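PDB 5EUF: protease from Helicobacter pylori, which probably cleaves the cytoplasmic domain of human junctional adhesion molecule A as a zinc-dependent M16-family peptidase, weakening adhesion between gastric epithelial cells. Local coordinates for residues Lys73-Lys76 and Val81-Ala84; Ala325-Ile330 and Thr414-Pro419. All blocks are in the same frame, centred on the assembly; numbering follows the deposited sequence.

Contact 1: Lys73-Lys76 and Val81-Ala84; sequences KIVK and VSNA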
ATOM      1  N   LYS B  73      11.886 -34.962 -11.623  1.00 45.51           N
ATOM      2  CA  LYS B  73      12.599 -36.153 -12.074  1.00 40.01           C
ATOM      3  C   LYS B  73      11.650 -37.147 -12.740  1.00 41.31           C
ATOM      4  O   LYS B  73      11.947 -37.677 -13.809  1.00 50.43           O
ATOM      5  CB  LYS B  73      13.323 -36.819 -10.903  1.00 30.44           C
ATOM      6  N   ILE B  74      10.507 -37.383 -12.105  1.00 37.53           N
ATOM      7  CA  ILE B  74       9.498 -38.286 -12.645  1.00 32.92           C
ATOM      8  C   ILE B  74       8.944 -37.773 -13.974  1.00 48.83           C
ATOM      9  O   ILE B  74       8.821 -38.535 -14.936  1.00 57.75           O
ATOM     10  CB  ILE B  74       8.336 -38.488 -11.649  1.00 28.06           C
ATOM     11  CG1 ILE B  74       8.786 -39.373 -10.485  1.00 29.10           C
ATOM     12  CG2 ILE B  74       7.133 -39.108 -12.338  1.00 28.08           C
ATOM     13  CD1 ILE B  74       7.691 -39.676  -9.486  1.00 28.65           C
ATOM     14  N   VAL B  75       8.622 -36.483 -14.027  1.00 47.40           N
ATOM     15  CA  VAL B  75       8.085 -35.880 -15.244  1.00 38.39           C
ATOM     16  C   VAL B  75       9.075 -36.001 -16.393  1.00 41.04           C
ATOM     17  O   VAL B  75       8.720 -36.440 -17.489  1.00 28.31           O
ATOM     18  CB  VAL B  75       7.726 -34.394 -15.042  1.00 25.19           C
ATOM     19  CG1 VAL B  75       7.437 -33.729 -16.379  1.00 24.77           C
ATOM     20  CG2 VAL B  75       6.533 -34.257 -14.105  1.00 23.82           C
ATOM     21  N   LYS B  76      10.323 -35.625 -16.129  1.00 45.58           N
ATOM     22  CA  LYS B  76      11.377 -35.689 -17.133  1.00 29.40           C
ATOM     23  C   LYS B  76      11.640 -37.128 -17.576  1.00 51.28           C
ATOM     24  O   LYS B  76      12.060 -37.370 -18.708  1.00 37.99           O
ATOM     25  CB  LYS B  76      12.665 -35.058 -16.599  1.00 29.74           C
ATOM     26  N   VAL B  81       7.196 -32.185 -19.919  1.00 42.68           N
ATOM     27  CA  VAL B  81       7.642 -30.832 -19.613  1.00 39.42           C
ATOM     28  C   VAL B  81       6.693 -30.201 -18.607  1.00 34.37           C
ATOM     29  O   VAL B  81       5.485 -30.156 -18.837  1.00 51.72           O
ATOM     30  CB  VAL B  81       7.705 -29.948 -20.872  1.00 24.93           C
ATOM     31  CG1 VAL B  81       8.129 -28.533 -20.506  1.00 24.09           C
ATOM     32  CG2 VAL B  81       8.652 -30.543 -21.894  1.00 26.61           C
ATOM     33  N   SER B  82       7.231 -29.719 -17.491  1.00 38.02           N
ATOM     34  CA  SER B  82       6.396 -29.105 -16.461  1.00 33.83           C
ATOM     35  C   SER B  82       6.864 -27.702 -16.101  1.00 38.11           C
ATOM     36  O   SER B  82       7.956 -27.521 -15.562  1.00 50.91           O
ATOM     37  CB  SER B  82       6.369 -29.971 -15.200  1.00 30.49           C
ATOM     38  OG  SER B  82       7.548 -29.797 -14.433  1.00 31.60           O
ATOM     39  N   ASN B  83       6.030 -26.712 -16.401  1.00 38.50           N
ATOM     40  CA  ASN B  83       6.302 -25.343 -15.992  1.00 44.77           C
ATOM     41  C   ASN B  83       5.236 -24.849 -15.021  1.00 36.52           C
ATOM     42  O   ASN B  83       4.218 -25.511 -14.813  1.00 29.24           O
ATOM     43  CB  ASN B  83       6.386 -24.418 -17.211  1.00 61.81           C
ATOM     44  CG  ASN B  83       7.067 -23.093 -16.897  1.00 68.93           C
ATOM     45  OD1 ASN B  83       7.804 -22.977 -15.913  1.00 53.27           O
ATOM     46  ND2 ASN B  83       6.819 -22.086 -17.728  1.00 70.73           N
ATOM     47  N   ALA B  84       5.483 -23.689 -14.423  1.00 49.32           N
ATOM     48  CA  ALA B  84       4.536 -23.070 -13.507  1.00 16.17           C
ATOM     49  C   ALA B  84       4.646 -21.556 -13.598  1.00 38.89           C
ATOM     50  O   ALA B  84       5.696 -21.024 -13.955  1.00 48.97           O
ATOM     51  CB  ALA B  84       4.783 -23.538 -12.084  1.00 16.02           C
TER

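Contact 2: Ala325-Ile330 and Thr414-Pro419; sequences ALQKEI and TVFLKP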
ATOM      1  N   ALA B 325      10.802  12.701 -23.758  1.00 52.89           N
ATOM      2  CA  ALA B 325      10.674  12.736 -25.211  1.00 56.99           C
ATOM      3  C   ALA B 325       9.848  11.551 -25.703  1.00 58.80           C
ATOM      4  O   ALA B 325       9.118  11.658 -26.688  1.00 50.15           O
ATOM      5  CB  ALA B 325      12.046  12.741 -25.869  1.00 44.79           C
ATOM      6  N   LEU B 326       9.971  10.425 -25.006  1.00 54.38           N
ATOM      7  CA  LEU B 326       9.195   9.235 -25.330  1.00 42.13           C
ATOM      8  C   LEU B 326       7.724   9.438 -24.997  1.00 50.33           C
ATOM      9  O   LEU B 326       6.846   9.021 -25.751  1.00 54.53           O
ATOM     10  CB  LEU B 326       9.735   8.016 -24.581  1.00 29.13           C
ATOM     11  CG  LEU B 326      11.144   7.557 -24.954  1.00 36.92           C
ATOM     12  CD1 LEU B 326      11.552   6.358 -24.113  1.00 35.52           C
ATOM     13  CD2 LEU B 326      11.217   7.228 -26.436  1.00 44.39           C
ATOM     14  N   GLN B 327       7.463  10.079 -23.862  1.00 49.80           N
ATOM     15  CA  GLN B 327       6.096  10.341 -23.433  1.00 40.71           C
ATOM     16  C   GLN B 327       5.404  11.314 -24.380  1.00 47.42           C
ATOM     17  O   GLN B 327       4.234  11.138 -24.721  1.00 47.73           O
ATOM     18  CB  GLN B 327       6.065  10.897 -22.012  1.00 27.52           C
ATOM     19  CG  GLN B 327       4.655  11.057 -21.469  1.00 37.62           C
ATOM     20  CD  GLN B 327       4.561  12.089 -20.369  1.00 43.80           C
ATOM     21  OE1 GLN B 327       5.516  12.818 -20.103  1.00 36.18           O
ATOM     22  NE2 GLN B 327       3.402  12.160 -19.724  1.00 60.39           N
ATOM     23  N   LYS B 328       6.135  12.340 -24.803  1.00 42.16           N
ATOM     24  CA  LYS B 328       5.593  13.345 -25.708  1.00 54.12           C
ATOM     25  C   LYS B 328       5.118  12.720 -27.015  1.00 54.62           C
ATOM     26  O   LYS B 328       4.170  13.203 -27.633  1.00 51.45           O
ATOM     27  CB  LYS B 328       6.640  14.426 -25.993  1.00 63.70           C
ATOM     28  N   GLU B 329       5.774  11.636 -27.422  1.00 52.79           N
ATOM     29  CA  GLU B 329       5.472  10.986 -28.693  1.00 49.62           C
ATOM     30  C   GLU B 329       4.300  10.013 -28.598  1.00 46.33           C
ATOM     31  O   GLU B 329       3.406  10.036 -29.443  1.00 61.46           O
ATOM     32  CB  GLU B 329       6.706  10.254 -29.222  1.00 54.31           C
ATOM     33  CG  GLU B 329       7.874  11.165 -29.572  1.00 68.68           C
ATOM     34  CD  GLU B 329       7.550  12.140 -30.691  1.00 85.05           C
ATOM     35  OE1 GLU B 329       6.752  11.784 -31.585  1.00 93.86           O
ATOM     36  OE2 GLU B 329       8.096  13.264 -30.677  1.00 81.61           O
ATOM     37  N   ILE B 330       4.306   9.156 -27.582  1.00 42.62           N
ATOM     38  CA  ILE B 330       3.224   8.190 -27.415  1.00 40.47           C
ATOM     39  C   ILE B 330       1.896   8.902 -27.171  1.00 46.48           C
ATOM     40  O   ILE B 330       0.850   8.441 -27.618  1.00 64.68           O
ATOM     41  CB  ILE B 330       3.498   7.198 -26.259  1.00 36.11           C
ATOM     42  CG1 ILE B 330       3.867   7.943 -24.977  1.00 64.98           C
ATOM     43  CG2 ILE B 330       4.609   6.236 -26.629  1.00 26.05           C
ATOM     44  CD1 ILE B 330       4.352   7.033 -23.870  1.00 82.02           C
ATOM     45  N   THR B 414       2.236   7.534 -14.952  1.00 18.51           N
ATOM     46  CA  THR B 414       3.481   7.651 -15.695  1.00 19.10           C
ATOM     47  C   THR B 414       4.697   7.475 -14.795  1.00 24.94           C
ATOM     48  O   THR B 414       4.840   8.166 -13.790  1.00 19.97           O
ATOM     49  CB  THR B 414       3.574   9.010 -16.405  1.00 28.13           C
ATOM     50  OG1 THR B 414       2.449   9.175 -17.276  1.00 41.52           O
ATOM     51  CG2 THR B 414       4.854   9.103 -17.210  1.00 32.43           C
ATOM     52  N   VAL B 415       5.577   6.547 -15.159  1.00 24.32           N
ATOM     53  CA  VAL B 415       6.792   6.314 -14.386  1.00 23.98           C
ATOM     54  C   VAL B 415       8.033   6.421 -15.266  1.00 33.77           C
ATOM     55  O   VAL B 415       8.150   5.727 -16.275  1.00 42.23           O
ATOM     56  CB  VAL B 415       6.769   4.932 -13.705  1.00 22.36           C
ATOM     57  CG1 VAL B 415       8.078   4.676 -12.974  1.00 20.36           C
ATOM     58  CG2 VAL B 415       5.590   4.835 -12.749  1.00 18.87           C
ATOM     59  N   PHE B 416       8.954   7.298 -14.875  1.00 36.36           N
ATOM     60  CA  PHE B 416      10.196   7.503 -15.616  1.00 27.09           C
ATOM     61  C   PHE B 416      11.355   6.734 -14.988  1.00 35.91           C
ATOM     62  O   PHE B 416      11.485   6.679 -13.764  1.00 41.07           O
ATOM     63  CB  PHE B 416      10.543   8.992 -15.679  1.00 24.46           C
ATOM     64  CG  PHE B 416       9.526   9.827 -16.402  1.00 40.84           C
ATOM     65  CD1 PHE B 416       9.041   9.437 -17.640  1.00 38.58           C
ATOM     66  CD2 PHE B 416       9.053  11.004 -15.842  1.00 44.50           C
ATOM     67  CE1 PHE B 416       8.104  10.209 -18.306  1.00 43.21           C
ATOM     68  CE2 PHE B 416       8.118  11.778 -16.502  1.00 36.24           C
ATOM     69  CZ  PHE B 416       7.643  11.381 -17.735  1.00 37.62           C
ATOM     70  N   LEU B 417      12.201   6.151 -15.830  1.00 38.05           N
ATOM     71  CA  LEU B 417      13.385   5.450 -15.345  1.00 34.65           C
ATOM     72  C   LEU B 417      14.657   6.160 -15.799  1.00 43.97           C
ATOM     73  O   LEU B 417      14.954   6.227 -16.991  1.00 38.65           O
ATOM     74  CB  LEU B 417      13.384   4.001 -15.821  1.00 34.85           C
ATOM     75  CG  LEU B 417      14.377   3.086 -15.106  1.00 37.18           C
ATOM     76  CD1 LEU B 417      14.153   3.138 -13.606  1.00 25.32           C
ATOM     77  CD2 LEU B 417      14.250   1.664 -15.618  1.00 31.76           C
ATOM     78  N   LYS B 418      15.401   6.691 -14.835  1.00 43.89           N
ATOM     79  CA  LYS B 418      16.596   7.481 -15.105  1.00 37.53           C
ATOM     80  C   LYS B 418      17.756   7.004 -14.229  1.00 58.23           C
ATOM     81  O   LYS B 418      17.544   6.224 -13.302  1.00 73.16           O
ATOM     82  CB  LYS B 418      16.305   8.964 -14.852  1.00 38.77           C
ATOM     83  CG  LYS B 418      15.213   9.549 -15.719  1.00 29.53           C
ATOM     84  CD  LYS B 418      14.984  11.010 -15.378  1.00 30.17           C
ATOM     85  CE  LYS B 418      13.998  11.647 -16.339  1.00 49.22           C
ATOM     86  NZ  LYS B 418      13.821  13.101 -16.070  1.00 52.34           N
ATOM     87  N   PRO B 419      18.993   7.440 -14.526  1.00 56.18           N
ATOM     88  CA  PRO B 419      19.466   8.166 -15.711  1.00 56.22           C
ATOM     89  C   PRO B 419      19.833   7.217 -16.843  1.00 66.76           C
ATOM     90  O   PRO B 419      20.700   6.370 -16.633  1.00 71.54           O
ATOM     91  CB  PRO B 419      20.709   8.912 -15.200  1.00 51.74           C
ATOM     92  CG  PRO B 419      20.673   8.777 -13.698  1.00 55.96           C
ATOM     93  CD  PRO B 419      19.995   7.477 -13.451  1.00 55.30           C
TER

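Contact 1: Lys73-Lys76 and Val81-Ala84
Val75 meets Val81 and Ser82 where helix 70-77 folds back on the strand that follows it, a helix-on-strand packing in the α+β fold of the M16 peptidases. A single branch does the touching. With CG1 anti to the backbone N (chi1 169°), Val75 sends that methyl across to the start of strand 81-86, and the other methyl, CG2, lies beside its own backbone N.

The two strand residues receive CG1 in different ways. Val81 turns its side chain away from the helix and offers its backbone, with its N atom 3.9 Å from Val75 CG1. The backbone of Val81 is also hydrogen-bonded to Lys96 of the adjoining strand 91-98, so the methyl rests on a main chain already tied into the sheet. Ser82 points toward the helix, yet meets the valine through its carbon, and no hydrogen bond spans the two segments. The serine also touches Phe71 and Asp72, one turn earlier on the helix. Val75 also touches Ile95 and Leu108, tying helix 70-77 to strand 91-98 and helix 102-113.

The Ser82 side chain lies about 10 Å from that of Glu56, the probable catalytic base, and about 14 Å from a bound zinc, so this packing is outside the metal's first shell. Val75 CG1 approaches Ser82 CB to 4.1 Å.

Contact 2: Ala325-Ile330 and Thr414-Pro419
Thr414 and Gln327 meet where helix 323-338 packs beside the five-stranded mixed β-sheet. The threonine hydroxyl oxygen, OG1, lies 4.0 Å from Gln327 NE2, too far for a hydrogen bond, and the two side chains run roughly perpendicular to each other. This polar approach is therefore a matter of proximity; the backbone of Thr414 is hydrogen-bonded to Arg238 and Ala240.

Val415 turns to the other face of the sheet and packs on Leu146, Phe150 and Thr153 of helix 142-154, the helix that Leu417, two residues on, meets at Pro142.

Phe416 comes back to the side of the glutamine. Its bond from the backbone does not aim at the helix, but with CG anti to the carbonyl carbon (chi1 -62°) the far end of the ring swings nearer. Gln327 OE1 sits at the ring edge, near the ring plane, 3.5 Å from Phe416 CZ and 4.1 Å from CE1. The amide plane is turned 67° from that of the ring, and the approach is probably mildly favourable, since the ring periphery is weakly positive. Gln327 reaches this far because CG is anti to its backbone N (chi1 -174°) and the chain runs on extended, with OE1 at the ring and NE2 on the side of the threonine.

Lys418 returns to the helix side, where NZ forms a salt bridge with Glu324, near the start of helix 323-338.

The strand runs between strand 238-243, parallel to it, and strand 251-258, antiparallel; helix 323-338 lies over the latter through Leu326 and Ile330, and helix 142-154 packs on the other face.

How the contacts relate
Both contacts set a helix against a β-strand, and neither has a hydrogen bond between its segments, but they serve different sheets. Contact 1 belongs to the six-stranded sheet and involves the outermost strand within this chain, with helix and strand separated by a short connection; contact 2 belongs to the five-stranded sheet and an inner strand, with 83 residues between its segments. Both are partly buried and lie on opposite sides of the chain's centre, their centres about 41 Å apart. The chemistry differs: aliphatic carbon against backbone and serine in the first, a primary amide against an aromatic edge and a hydroxyl in the second. Contact 1 lies near the catalytic region, contact 2 away from the known sites.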